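Local structure of putative L-alanine-DL-glutamate epimerase (Burkholderia xenovorans, 3GO2) at residues N221-L233 and Y256-T270. The protein probably acts as a magnesium-dependent racemase or epimerase of the mandelate racemase/muconate lactonizing enzyme family. Residues are numbered along the deposited sequence; the frame is centred on the assembly and turned at random.
Sequences NFNAKPEGYLKIL and YVRNHSPHPISSCET. With MG (magnesium ion), chain B; MG (magnesium ion), chain C.
V257 is a knob on helix 251-259 that fits the hole formed by P226, Y229, L230 and L233 of helix 226-235. With CG1 anti to the backbone N (chi1 172°), that methyl turns to L233 and CG2 lies on the P226 side. CG1 presses on L233 CD1 at 3.5 Å, a tight fit, while CG2 lies near P226 CB at 3.9 Å. L230 forks over the helix end: CD1 meets the edge of the Y256 ring, 3.7 Å from CE2, and CD2 rests on H260 CB. L233 reaches on with CD2 to the H263 ring, near its plane, 3.9 Å from CD2 of that ring.

Polar groups also bond within 256-270. H260 ND1 donates to Y256 O at 2.8 Å, nearly straight at 174°, with the oxygen in the imidazole plane. H260 N reaches the same oxygen from the opposite face of the carbonyl plane. S261 OG donates to a lone pair of H263 O. H263 NE2 is held by L236 O.

Nearer the barrel mouth, F222 CZ touches T270 OG1 at 3.7 Å, at the ring edge. A water lies between N221 OD1 and E269 OE1 and can donate to either. E269 OE2 binds one magnesium ion at 2.6 Å; D219 and E245 belong to the same site. T270 O binds another, together with Y249 of the same chain and P78 of a neighbouring subunit.

No direct hydrogen bond joins the segments. Apolar contacts pack neighbouring helices of the enolase-type barrel. At the active site a water lies between the loops, and E269 and T270 hold the metals from the 256-270 side. N221 binds fumarate and 2-oxoglutarate in crystals of this protein; neither is bound here.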
loop_
_atom_site.group_PDB
_atom_site.type_symbol
_atom_site.label_atom_id
_atom_site.label_comp_id
_atom_site.label_asym_id
_atom_site.label_seq_id
_atom_site.Cartn_x
_atom_site.Cartn_y
_atom_site.Cartn_z
ATOM N N ASN A 221 11.118 24.847 13.507
ATOM C CA ASN A 221 9.997 24.601 14.393
ATOM C C ASN A 221 8.736 24.262 13.564
ATOM O O ASN A 221 8.815 23.424 12.681
ATOM C CB ASN A 221 9.795 25.763 15.365
ATOM C CG ASN A 221 10.916 25.887 16.387
ATOM O OD1 ASN A 221 10.898 25.244 17.457
ATOM N ND2 ASN A 221 11.874 26.700 16.074
ATOM N N PHE A 222 7.604 24.908 13.856
ATOM C CA PHE A 222 6.363 24.673 13.129
ATOM C C PHE A 222 6.049 25.862 12.200
ATOM O O PHE A 222 4.884 26.166 11.968
ATOM C CB PHE A 222 5.175 24.552 14.097
ATOM C CG PHE A 222 5.137 23.304 14.978
ATOM C CD1 PHE A 222 4.364 22.194 14.611
ATOM C CD2 PHE A 222 5.721 23.308 16.238
ATOM C CE1 PHE A 222 4.244 21.098 15.466
ATOM C CE2 PHE A 222 5.606 22.215 17.078
ATOM C CZ PHE A 222 4.855 21.122 16.702
ATOM N N ASN A 223 7.082 26.552 11.708
ATOM C CA ASN A 223 6.889 27.868 11.073
ATOM C C ASN A 223 6.521 27.898 9.603
ATOM O O ASN A 223 6.423 28.987 9.025
ATOM C CB ASN A 223 8.130 28.738 11.328
ATOM C CG ASN A 223 8.264 29.095 12.784
ATOM O OD1 ASN A 223 7.273 29.479 13.421
ATOM N ND2 ASN A 223 9.460 28.933 13.348
ATOM N N ALA A 224 6.259 26.746 9.007
ATOM C CA ALA A 224 5.708 26.692 7.648
ATOM C C ALA A 224 4.768 25.510 7.448
ATOM O O ALA A 224 4.503 24.732 8.391
ATOM C CB ALA A 224 6.850 26.643 6.634
ATOM N N LYS A 225 4.247 25.413 6.224
ATOM C CA LYS A 225 3.597 24.215 5.738
ATOM C C LYS A 225 4.577 23.477 4.813
ATOM O O LYS A 225 5.553 24.058 4.330
ATOM C CB LYS A 225 2.332 24.570 4.983
ATOM C CG LYS A 225 1.393 25.526 5.739
ATOM C CD LYS A 225 0.916 24.992 7.078
ATOM C CE LYS A 225 -0.049 25.958 7.785
ATOM N NZ LYS A 225 -1.429 26.013 7.160
ATOM N N PRO A 226 4.316 22.212 4.512
ATOM C CA PRO A 226 5.183 21.511 3.556
ATOM C C PRO A 226 5.613 22.315 2.304
ATOM O O PRO A 226 6.782 22.325 1.936
ATOM C CB PRO A 226 4.340 20.290 3.191
ATOM C CG PRO A 226 3.640 19.982 4.476
ATOM C CD PRO A 226 3.308 21.307 5.094
ATOM N N GLU A 227 4.677 23.028 1.685
ATOM C CA GLU A 227 4.996 23.906 0.567
ATOM C C GLU A 227 6.159 24.836 0.894
ATOM O O GLU A 227 7.067 25.017 0.084
ATOM C CB GLU A 227 3.782 24.770 0.231
ATOM C CG GLU A 227 4.055 25.811 -0.859
ATOM C CD GLU A 227 2.960 26.855 -1.003
ATOM O OE1 GLU A 227 2.021 26.908 -0.167
ATOM O OE2 GLU A 227 3.072 27.656 -1.966
ATOM N N GLY A 228 6.071 25.475 2.050
ATOM C CA GLY A 228 7.074 26.483 2.458
ATOM C C GLY A 228 8.376 25.841 2.890
ATOM O O GLY A 228 9.443 26.369 2.596
ATOM N N TYR A 229 8.317 24.716 3.598
ATOM C CA TYR A 229 9.549 23.975 3.932
ATOM C C TYR A 229 10.310 23.615 2.652
ATOM O O TYR A 229 11.523 23.772 2.585
ATOM C CB TYR A 229 9.241 22.728 4.786
ATOM C CG TYR A 229 8.607 23.022 6.127
ATOM C CD1 TYR A 229 9.270 23.778 7.072
ATOM C CD2 TYR A 229 7.369 22.477 6.490
ATOM C CE1 TYR A 229 8.714 24.041 8.307
ATOM C CE2 TYR A 229 6.811 22.723 7.730
ATOM C CZ TYR A 229 7.484 23.517 8.636
ATOM O OH TYR A 229 6.963 23.767 9.880
ATOM N N LEU A 230 9.607 23.166 1.616
ATOM C CA LEU A 230 10.259 22.842 0.339
ATOM C C LEU A 230 10.918 24.085 -0.255
ATOM O O LEU A 230 12.050 24.022 -0.743
ATOM C CB LEU A 230 9.263 22.246 -0.642
ATOM C CG LEU A 230 8.711 20.837 -0.328
ATOM C CD1 LEU A 230 7.322 20.554 -1.009
ATOM C CD2 LEU A 230 9.736 19.769 -0.707
ATOM N N LYS A 231 10.238 25.221 -0.162
ATOM C CA LYS A 231 10.798 26.466 -0.691
ATOM C C LYS A 231 12.111 26.804 0.046
ATOM O O LYS A 231 13.105 27.235 -0.570
ATOM C CB LYS A 231 9.799 27.605 -0.578
ATOM C CG LYS A 231 8.668 27.461 -1.593
ATOM C CD LYS A 231 7.493 28.356 -1.305
ATOM C CE LYS A 231 7.805 29.817 -1.464
ATOM N NZ LYS A 231 7.632 30.312 -2.835
ATOM N N ILE A 232 12.114 26.589 1.355
ATOM C CA ILE A 232 13.294 26.860 2.178
ATOM C C ILE A 232 14.415 25.924 1.813
ATOM O O ILE A 232 15.547 26.368 1.583
ATOM C CB ILE A 232 12.980 26.793 3.685
ATOM C CG1 ILE A 232 12.088 27.980 4.083
ATOM C CG2 ILE A 232 14.313 26.735 4.494
ATOM C CD1 ILE A 232 11.396 27.820 5.466
ATOM N N LEU A 233 14.114 24.633 1.691
ATOM C CA LEU A 233 15.134 23.651 1.312
ATOM C C LEU A 233 15.729 23.911 -0.075
ATOM O O LEU A 233 16.922 23.716 -0.284
ATOM C CB LEU A 233 14.566 22.229 1.377
ATOM C CG LEU A 233 14.140 21.782 2.772
ATOM C CD1 LEU A 233 13.397 20.437 2.652
ATOM C CD2 LEU A 233 15.333 21.654 3.740
ATOM N N TYR A 256 7.121 13.805 2.699
ATOM C CA TYR A 256 7.255 14.406 1.366
ATOM C C TYR A 256 8.415 15.395 1.374
ATOM O O TYR A 256 9.262 15.412 0.465
ATOM C CB TYR A 256 5.926 15.074 0.913
ATOM C CG TYR A 256 5.999 15.512 -0.518
ATOM C CD1 TYR A 256 5.601 14.653 -1.541
ATOM C CD2 TYR A 256 6.539 16.735 -0.867
ATOM C CE1 TYR A 256 5.695 15.013 -2.849
ATOM C CE2 TYR A 256 6.668 17.111 -2.205
ATOM C CZ TYR A 256 6.260 16.237 -3.191
ATOM O OH TYR A 256 6.389 16.575 -4.512
ATOM N N VAL A 257 8.451 16.248 2.395
ATOM C CA VAL A 257 9.519 17.209 2.535
ATOM C C VAL A 257 10.873 16.506 2.600
ATOM O O VAL A 257 11.800 16.882 1.871
ATOM C CB VAL A 257 9.280 18.145 3.752
ATOM C CG1 VAL A 257 10.501 19.022 3.998
ATOM C CG2 VAL A 257 8.001 19.019 3.496
ATOM N N ARG A 258 11.001 15.484 3.448
ATOM C CA ARG A 258 12.296 14.810 3.574
ATOM C C ARG A 258 12.738 14.217 2.232
ATOM O O ARG A 258 13.905 14.324 1.833
ATOM C CB ARG A 258 12.287 13.745 4.654
ATOM C CG ARG A 258 13.673 13.157 4.928
ATOM C CD ARG A 258 13.577 11.796 5.506
ATOM N NE ARG A 258 14.901 11.204 5.737
ATOM C CZ ARG A 258 15.109 9.908 5.910
ATOM N NH1 ARG A 258 14.098 9.015 5.871
ATOM N NH2 ARG A 258 16.336 9.476 6.114
ATOM N N ASN A 259 11.794 13.599 1.525
ATOM C CA ASN A 259 12.104 12.935 0.263
ATOM C C ASN A 259 12.688 13.891 -0.757
ATOM O O ASN A 259 13.428 13.457 -1.656
ATOM C CB ASN A 259 10.848 12.273 -0.290
ATOM C CG ASN A 259 11.137 11.333 -1.421
ATOM O OD1 ASN A 259 12.167 10.650 -1.430
ATOM N ND2 ASN A 259 10.220 11.271 -2.390
ATOM N N HIS A 260 12.349 15.180 -0.630
ATOM C CA HIS A 260 12.894 16.237 -1.463
ATOM C C HIS A 260 13.967 17.104 -0.807
ATOM O O HIS A 260 14.303 18.177 -1.333
ATOM C CB HIS A 260 11.733 17.088 -1.961
ATOM C CG HIS A 260 10.800 16.320 -2.829
ATOM N ND1 HIS A 260 9.788 15.545 -2.320
ATOM C CD2 HIS A 260 10.777 16.140 -4.170
ATOM C CE1 HIS A 260 9.171 14.927 -3.311
ATOM N NE2 HIS A 260 9.746 15.275 -4.444
ATOM N N SER A 261 14.547 16.634 0.298
ATOM C CA SER A 261 15.549 17.409 1.006
ATOM C C SER A 261 16.950 16.945 0.691
ATOM O O SER A 261 17.201 15.748 0.753
ATOM C CB SER A 261 15.342 17.267 2.509
ATOM O OG SER A 261 16.299 18.047 3.214
ATOM N N PRO A 262 17.881 17.889 0.426
ATOM C CA PRO A 262 19.295 17.523 0.299
ATOM C C PRO A 262 20.007 17.610 1.632
ATOM O O PRO A 262 21.207 17.383 1.704
ATOM C CB PRO A 262 19.841 18.587 -0.660
ATOM C CG PRO A 262 19.079 19.793 -0.308
ATOM C CD PRO A 262 17.667 19.301 0.062
ATOM N N HIS A 263 19.262 17.928 2.685
ATOM C CA HIS A 263 19.769 17.980 4.049
ATOM C C HIS A 263 19.115 16.946 4.951
ATOM O O HIS A 263 17.965 16.592 4.756
ATOM C CB HIS A 263 19.446 19.330 4.664
ATOM C CG HIS A 263 19.898 20.488 3.839
ATOM N ND1 HIS A 263 21.210 20.663 3.490
ATOM C CD2 HIS A 263 19.212 21.514 3.283
ATOM C CE1 HIS A 263 21.323 21.760 2.756
ATOM N NE2 HIS A 263 20.128 22.290 2.609
ATOM N N PRO A 264 19.825 16.513 5.988
ATOM C CA PRO A 264 19.181 15.646 6.978
ATOM C C PRO A 264 18.019 16.372 7.641
ATOM O O PRO A 264 18.144 17.563 7.953
ATOM C CB PRO A 264 20.315 15.344 7.991
ATOM C CG PRO A 264 21.590 15.639 7.202
ATOM C CD PRO A 264 21.254 16.743 6.276
ATOM N N ILE A 265 16.907 15.671 7.846
ATOM C CA ILE A 265 15.721 16.248 8.505
ATOM C C ILE A 265 15.571 15.648 9.877
ATOM O O ILE A 265 15.625 14.417 10.062
ATOM C CB ILE A 265 14.434 15.966 7.696
ATOM C CG1 ILE A 265 14.527 16.608 6.310
ATOM C CG2 ILE A 265 13.172 16.441 8.431
ATOM C CD1 ILE A 265 14.690 18.102 6.304
ATOM N N SER A 266 15.415 16.509 10.867
ATOM C CA SER A 266 15.106 16.063 12.213
ATOM C C SER A 266 13.717 16.531 12.615
ATOM O O SER A 266 13.214 17.542 12.112
ATOM C CB SER A 266 16.154 16.578 13.181
ATOM O OG SER A 266 16.105 17.970 13.259
ATOM N N SER A 267 13.083 15.786 13.501
ATOM C CA SER A 267 11.749 16.133 13.978
ATOM C C SER A 267 11.464 15.382 15.265
ATOM O O SER A 267 12.308 14.651 15.771
ATOM C CB SER A 267 10.680 15.786 12.918
ATOM O OG SER A 267 9.441 16.427 13.175
ATOM N N CYS A 268 10.267 15.582 15.783
ATOM C CA CYS A 268 9.624 14.728 16.795
ATOM C C CYS A 268 9.752 15.227 18.232
ATOM O O CYS A 268 9.258 14.534 19.126
ATOM C CB CYS A 268 10.065 13.278 16.731
ATOM S SG CYS A 268 9.997 12.518 15.091
ATOM N N GLU A 269 10.355 16.400 18.461
ATOM C CA GLU A 269 10.607 16.858 19.823
ATOM C C GLU A 269 9.350 17.103 20.641
ATOM O O GLU A 269 9.440 17.241 21.866
ATOM C CB GLU A 269 11.467 18.130 19.835
ATOM C CG GLU A 269 10.726 19.415 19.515
ATOM C CD GLU A 269 11.637 20.611 19.476
ATOM O OE1 GLU A 269 11.114 21.717 19.533
ATOM O OE2 GLU A 269 12.857 20.454 19.425
ATOM N N THR A 270 8.191 17.156 19.983
ATOM C CA THR A 270 6.952 17.451 20.663
ATOM C C THR A 270 6.074 16.218 20.834
ATOM O O THR A 270 4.904 16.364 21.218
ATOM C CB THR A 270 6.152 18.597 20.008
ATOM O OG1 THR A 270 5.524 18.154 18.796
ATOM C CG2 THR A 270 7.042 19.805 19.756
HETATM MG MG MG B . 13.545 22.684 18.349
HETATM MG MG MG C . 2.908 17.488 20.644
HETATM O O HOH W 1 12.618 23.892 19.287
HETATM O O HOH W 2 12.123 22.063 16.540
HETATM O O HOH W 3 1.168 17.180 22.217
HETATM O O HOH W 4 1.884 15.341 19.801
#